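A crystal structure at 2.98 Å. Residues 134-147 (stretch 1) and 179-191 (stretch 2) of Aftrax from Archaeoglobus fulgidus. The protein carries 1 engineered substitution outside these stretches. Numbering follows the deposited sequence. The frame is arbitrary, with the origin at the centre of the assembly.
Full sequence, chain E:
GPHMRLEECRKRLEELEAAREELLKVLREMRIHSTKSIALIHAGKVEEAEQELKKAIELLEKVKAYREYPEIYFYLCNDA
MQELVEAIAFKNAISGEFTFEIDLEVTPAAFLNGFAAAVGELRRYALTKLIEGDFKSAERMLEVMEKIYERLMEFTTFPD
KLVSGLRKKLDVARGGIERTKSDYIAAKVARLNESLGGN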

# COMPACT_ATOMS: atom_id res chain seq x y z
N ASP E 134 -21.78 -35.81 12.63
CA ASP E 134 -22.79 -35.24 13.53
C ASP E 134 -23.56 -34.11 12.85
O ASP E 134 -23.35 -32.94 13.16
CB ASP E 134 -22.08 -34.71 14.78
CG ASP E 134 -23.05 -34.29 15.88
OD1 ASP E 134 -24.27 -34.15 15.63
OD2 ASP E 134 -22.56 -34.07 17.01
N PHE E 135 -24.48 -34.46 11.96
CA PHE E 135 -25.19 -33.45 11.16
C PHE E 135 -26.07 -32.49 11.98
O PHE E 135 -26.19 -31.32 11.63
CB PHE E 135 -26.03 -34.09 10.05
CG PHE E 135 -25.22 -34.94 9.12
CD1 PHE E 135 -24.86 -36.23 9.46
CD2 PHE E 135 -24.81 -34.43 7.90
CE1 PHE E 135 -24.10 -37.00 8.61
CE2 PHE E 135 -24.06 -35.21 7.04
CZ PHE E 135 -23.70 -36.49 7.40
N LYS E 136 -26.67 -32.98 13.06
CA LYS E 136 -27.53 -32.14 13.88
C LYS E 136 -26.69 -31.00 14.47
O LYS E 136 -27.09 -29.83 14.43
CB LYS E 136 -28.21 -32.96 14.98
N SER E 137 -25.52 -31.36 14.97
CA SER E 137 -24.61 -30.39 15.56
C SER E 137 -24.21 -29.31 14.53
O SER E 137 -24.29 -28.10 14.83
CB SER E 137 -23.38 -31.11 16.12
OG SER E 137 -22.53 -30.24 16.83
N ALA E 138 -23.82 -29.74 13.33
CA ALA E 138 -23.49 -28.80 12.27
C ALA E 138 -24.68 -27.89 11.93
O ALA E 138 -24.49 -26.71 11.66
CB ALA E 138 -23.00 -29.53 11.06
N GLU E 139 -25.89 -28.45 11.94
CA GLU E 139 -27.10 -27.66 11.74
C GLU E 139 -27.21 -26.55 12.77
O GLU E 139 -27.45 -25.38 12.43
CB GLU E 139 -28.34 -28.54 11.86
CG GLU E 139 -28.86 -29.12 10.57
CD GLU E 139 -29.61 -30.43 10.79
OE1 GLU E 139 -30.81 -30.37 11.14
OE2 GLU E 139 -29.00 -31.51 10.63
N ARG E 140 -27.05 -26.91 14.04
CA ARG E 140 -27.13 -25.90 15.09
C ARG E 140 -26.11 -24.80 14.83
O ARG E 140 -26.45 -23.62 14.82
CB ARG E 140 -26.96 -26.51 16.49
CG ARG E 140 -28.12 -27.44 16.87
CD ARG E 140 -28.07 -27.85 18.34
NE ARG E 140 -26.88 -28.62 18.67
CZ ARG E 140 -26.83 -29.95 18.75
NH1 ARG E 140 -27.92 -30.67 18.51
NH2 ARG E 140 -25.69 -30.55 19.06
N MET E 141 -24.87 -25.20 14.57
CA MET E 141 -23.84 -24.22 14.25
C MET E 141 -24.24 -23.29 13.12
O MET E 141 -24.10 -22.08 13.24
CB MET E 141 -22.52 -24.91 13.94
CG MET E 141 -22.02 -25.75 15.11
SD MET E 141 -21.73 -24.78 16.60
CE MET E 141 -23.25 -25.01 17.51
N LEU E 142 -24.74 -23.85 12.04
CA LEU E 142 -25.21 -23.04 10.93
C LEU E 142 -26.21 -22.01 11.45
O LEU E 142 -26.14 -20.83 11.10
CB LEU E 142 -25.87 -23.91 9.86
CG LEU E 142 -25.22 -24.03 8.48
CD1 LEU E 142 -23.97 -23.17 8.33
CD2 LEU E 142 -24.91 -25.49 8.22
N GLU E 143 -27.12 -22.48 12.31
CA GLU E 143 -28.20 -21.63 12.81
C GLU E 143 -27.63 -20.45 13.60
O GLU E 143 -27.96 -19.30 13.29
CB GLU E 143 -29.21 -22.42 13.65
CG GLU E 143 -30.10 -23.39 12.84
CD GLU E 143 -31.05 -24.22 13.70
OE1 GLU E 143 -31.13 -23.99 14.93
OE2 GLU E 143 -31.74 -25.12 13.14
N VAL E 144 -26.77 -20.73 14.58
CA VAL E 144 -26.11 -19.65 15.33
C VAL E 144 -25.33 -18.69 14.42
O VAL E 144 -25.52 -17.47 14.51
CB VAL E 144 -25.27 -20.12 16.59
CG1 VAL E 144 -24.86 -21.55 16.48
CG2 VAL E 144 -24.05 -19.22 16.84
N MET E 145 -24.50 -19.23 13.52
CA MET E 145 -23.75 -18.44 12.54
C MET E 145 -24.65 -17.44 11.85
O MET E 145 -24.41 -16.22 11.89
CB MET E 145 -23.09 -19.35 11.50
CG MET E 145 -21.88 -20.10 12.05
SD MET E 145 -21.16 -21.35 10.97
CE MET E 145 -20.90 -20.36 9.49
N GLU E 146 -25.70 -17.97 11.24
CA GLU E 146 -26.71 -17.14 10.60
C GLU E 146 -27.29 -16.09 11.57
O GLU E 146 -27.52 -14.95 11.16
CB GLU E 146 -27.82 -18.02 10.04
CG GLU E 146 -27.51 -18.70 8.71
CD GLU E 146 -27.68 -17.78 7.51
OE1 GLU E 146 -27.75 -16.54 7.70
OE2 GLU E 146 -27.75 -18.29 6.38
N LYS E 147 -27.52 -16.47 12.83
CA LYS E 147 -28.12 -15.56 13.80
C LYS E 147 -27.21 -14.37 14.02
O LYS E 147 -27.62 -13.23 13.83
CB LYS E 147 -28.38 -16.26 15.14
N ARG E 179 -20.14 -20.94 2.50
CA ARG E 179 -19.23 -22.04 2.24
C ARG E 179 -19.70 -23.23 3.07
O ARG E 179 -19.87 -24.34 2.57
CB ARG E 179 -17.78 -21.63 2.54
CG ARG E 179 -16.70 -22.47 1.84
CD ARG E 179 -15.28 -21.86 1.98
NE ARG E 179 -15.15 -20.56 1.32
CZ ARG E 179 -14.99 -19.40 1.95
NH1 ARG E 179 -14.94 -19.35 3.28
NH2 ARG E 179 -14.87 -18.27 1.25
N THR E 180 -20.00 -22.98 4.34
CA THR E 180 -20.44 -24.02 5.24
C THR E 180 -21.73 -24.66 4.73
O THR E 180 -21.87 -25.89 4.74
CB THR E 180 -20.56 -23.51 6.70
OG1 THR E 180 -19.32 -22.90 7.08
CG2 THR E 180 -20.85 -24.65 7.67
N LYS E 181 -22.66 -23.85 4.23
CA LYS E 181 -23.91 -24.37 3.70
C LYS E 181 -23.60 -25.33 2.57
O LYS E 181 -24.11 -26.46 2.55
CB LYS E 181 -24.84 -23.24 3.24
CG LYS E 181 -25.63 -22.58 4.36
CD LYS E 181 -26.46 -21.45 3.81
CE LYS E 181 -27.57 -21.04 4.76
NZ LYS E 181 -28.53 -20.13 4.06
N SER E 182 -22.75 -24.88 1.65
CA SER E 182 -22.32 -25.71 0.53
C SER E 182 -21.74 -27.06 0.98
O SER E 182 -22.07 -28.10 0.41
CB SER E 182 -21.31 -24.95 -0.33
OG SER E 182 -20.59 -25.84 -1.17
N ASP E 183 -20.90 -27.03 2.02
CA ASP E 183 -20.30 -28.25 2.57
C ASP E 183 -21.37 -29.16 3.16
O ASP E 183 -21.37 -30.38 2.95
CB ASP E 183 -19.30 -27.89 3.67
CG ASP E 183 -18.06 -27.22 3.13
OD1 ASP E 183 -17.62 -27.59 2.02
OD2 ASP E 183 -17.52 -26.32 3.82
N TYR E 184 -22.27 -28.55 3.92
CA TYR E 184 -23.36 -29.27 4.54
C TYR E 184 -24.21 -29.96 3.48
O TYR E 184 -24.61 -31.10 3.66
CB TYR E 184 -24.22 -28.30 5.34
CG TYR E 184 -25.46 -28.92 5.92
CD1 TYR E 184 -25.40 -29.65 7.11
CD2 TYR E 184 -26.68 -28.78 5.28
CE1 TYR E 184 -26.54 -30.23 7.64
CE2 TYR E 184 -27.83 -29.35 5.80
CZ TYR E 184 -27.75 -30.08 6.98
OH TYR E 184 -28.91 -30.64 7.49
N ILE E 185 -24.45 -29.26 2.38
CA ILE E 185 -25.23 -29.79 1.27
C ILE E 185 -24.47 -30.98 0.69
O ILE E 185 -25.05 -32.05 0.51
CB ILE E 185 -25.47 -28.74 0.17
CG1 ILE E 185 -26.42 -27.66 0.67
CG2 ILE E 185 -26.05 -29.37 -1.07
CD1 ILE E 185 -26.91 -26.74 -0.41
N ALA E 186 -23.18 -30.79 0.44
CA ALA E 186 -22.33 -31.86 -0.10
C ALA E 186 -22.35 -33.11 0.78
O ALA E 186 -22.11 -34.21 0.31
CB ALA E 186 -20.91 -31.37 -0.29
N ALA E 187 -22.64 -32.93 2.06
CA ALA E 187 -22.64 -34.07 2.97
C ALA E 187 -23.96 -34.83 2.95
O ALA E 187 -24.03 -35.97 3.41
CB ALA E 187 -22.30 -33.63 4.39
N LYS E 188 -25.00 -34.21 2.41
CA LYS E 188 -26.34 -34.80 2.49
C LYS E 188 -26.45 -36.10 1.69
O LYS E 188 -27.55 -36.62 1.51
CB LYS E 188 -27.43 -33.81 2.07
CG LYS E 188 -27.75 -32.74 3.13
CD LYS E 188 -27.75 -33.32 4.54
CE LYS E 188 -29.15 -33.67 5.01
NZ LYS E 188 -29.04 -34.38 6.32
N VAL E 189 -25.31 -36.62 1.24
CA VAL E 189 -25.26 -37.93 0.63
C VAL E 189 -25.29 -38.94 1.75
O VAL E 189 -24.98 -40.11 1.56
CB VAL E 189 -24.00 -38.14 -0.25
CG1 VAL E 189 -24.27 -39.20 -1.30
CG2 VAL E 189 -23.62 -36.85 -0.93
N ALA E 190 -25.65 -38.47 2.94
CA ALA E 190 -25.97 -39.33 4.07
C ALA E 190 -26.90 -38.59 5.04
O ALA E 190 -26.42 -37.77 5.82
CB ALA E 190 -24.70 -39.76 4.78
N ARG E 191 -28.23 -38.82 5.01
CA ARG E 191 -29.03 -39.61 4.05
C ARG E 191 -28.71 -41.10 3.89
O ARG E 191 -28.89 -41.88 4.82
CB ARG E 191 -29.16 -38.92 2.69

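The helical parts of the two stretches pack side by side and antiparallel, with axes 10.9 Å apart at closest approach and N-to-C directions 159° apart. L142 and K181 mark the register, their CA atoms lying 7.5 Å from each other. Because the helices run in opposite directions, the start of stretch 1 lies beside the later part of stretch 2, and the contact, burying 525 Å² in all, is spread along both.

Apolar packing accounts for most of it. F135, L142 and M145 recur at intervals of seven and three, as residues on one side of a helix must, and their CA-to-CB bonds point toward the partner; so do those of T180, Y184 and A187. L142 sits in the middle. Its CD1 lies 3.5 Å from T180 CG2 and its CD2 4.1 Å from Y184 CB, so the leucine as a whole bridges T180 and Y184, one helical turn apart, with CD2 near both. T180 suits this place because its methyl meets leucine while its hydroxyl OG1 is hydrogen-bonded elsewhere in the structure; a buried polar group is thereby satisfied. M145 CE also approaches T180 OG1, at 3.8 Å, a van der Waals contact made by the end of a long, flexible side chain.

At the other end F135, with chi1 in the m well, lays its ring against the last part of stretch 2. A187 CB lies at the ring edge, 3.6 Å from F135 CE2, and the small alanine lets the ring come near the backbone. A190 O lies over one face, 3.4 Å from F135 CZ, while A190 CB is 4.3 Å from the same CZ.

Polar atoms enter the contact around the ring of Y184, which, with chi1 in the t well, gives the largest contact area of stretch 2. Its ring edge faces F135 O, with CE1 4.2 Å from that oxygen, and Y184 OH lies 3.3 Å from E139 OE2. Tyrosine combines an apolar ring for the interior with a polar tip.

The charged interaction is a salt bridge between E146 and K181, with K181 NZ donating a weak hydrogen bond to E146 OE2 at 3.1 Å. Both CA-to-CB bonds point sideways, but the side-chain ends come nearer the opposing stretch. K181 is almost fully extended beyond its m chi1, whereas E146 bends at chi1 and chi2, both m. Long side chains suit these flanking positions, since they bring opposite charges together beside the apolar contact.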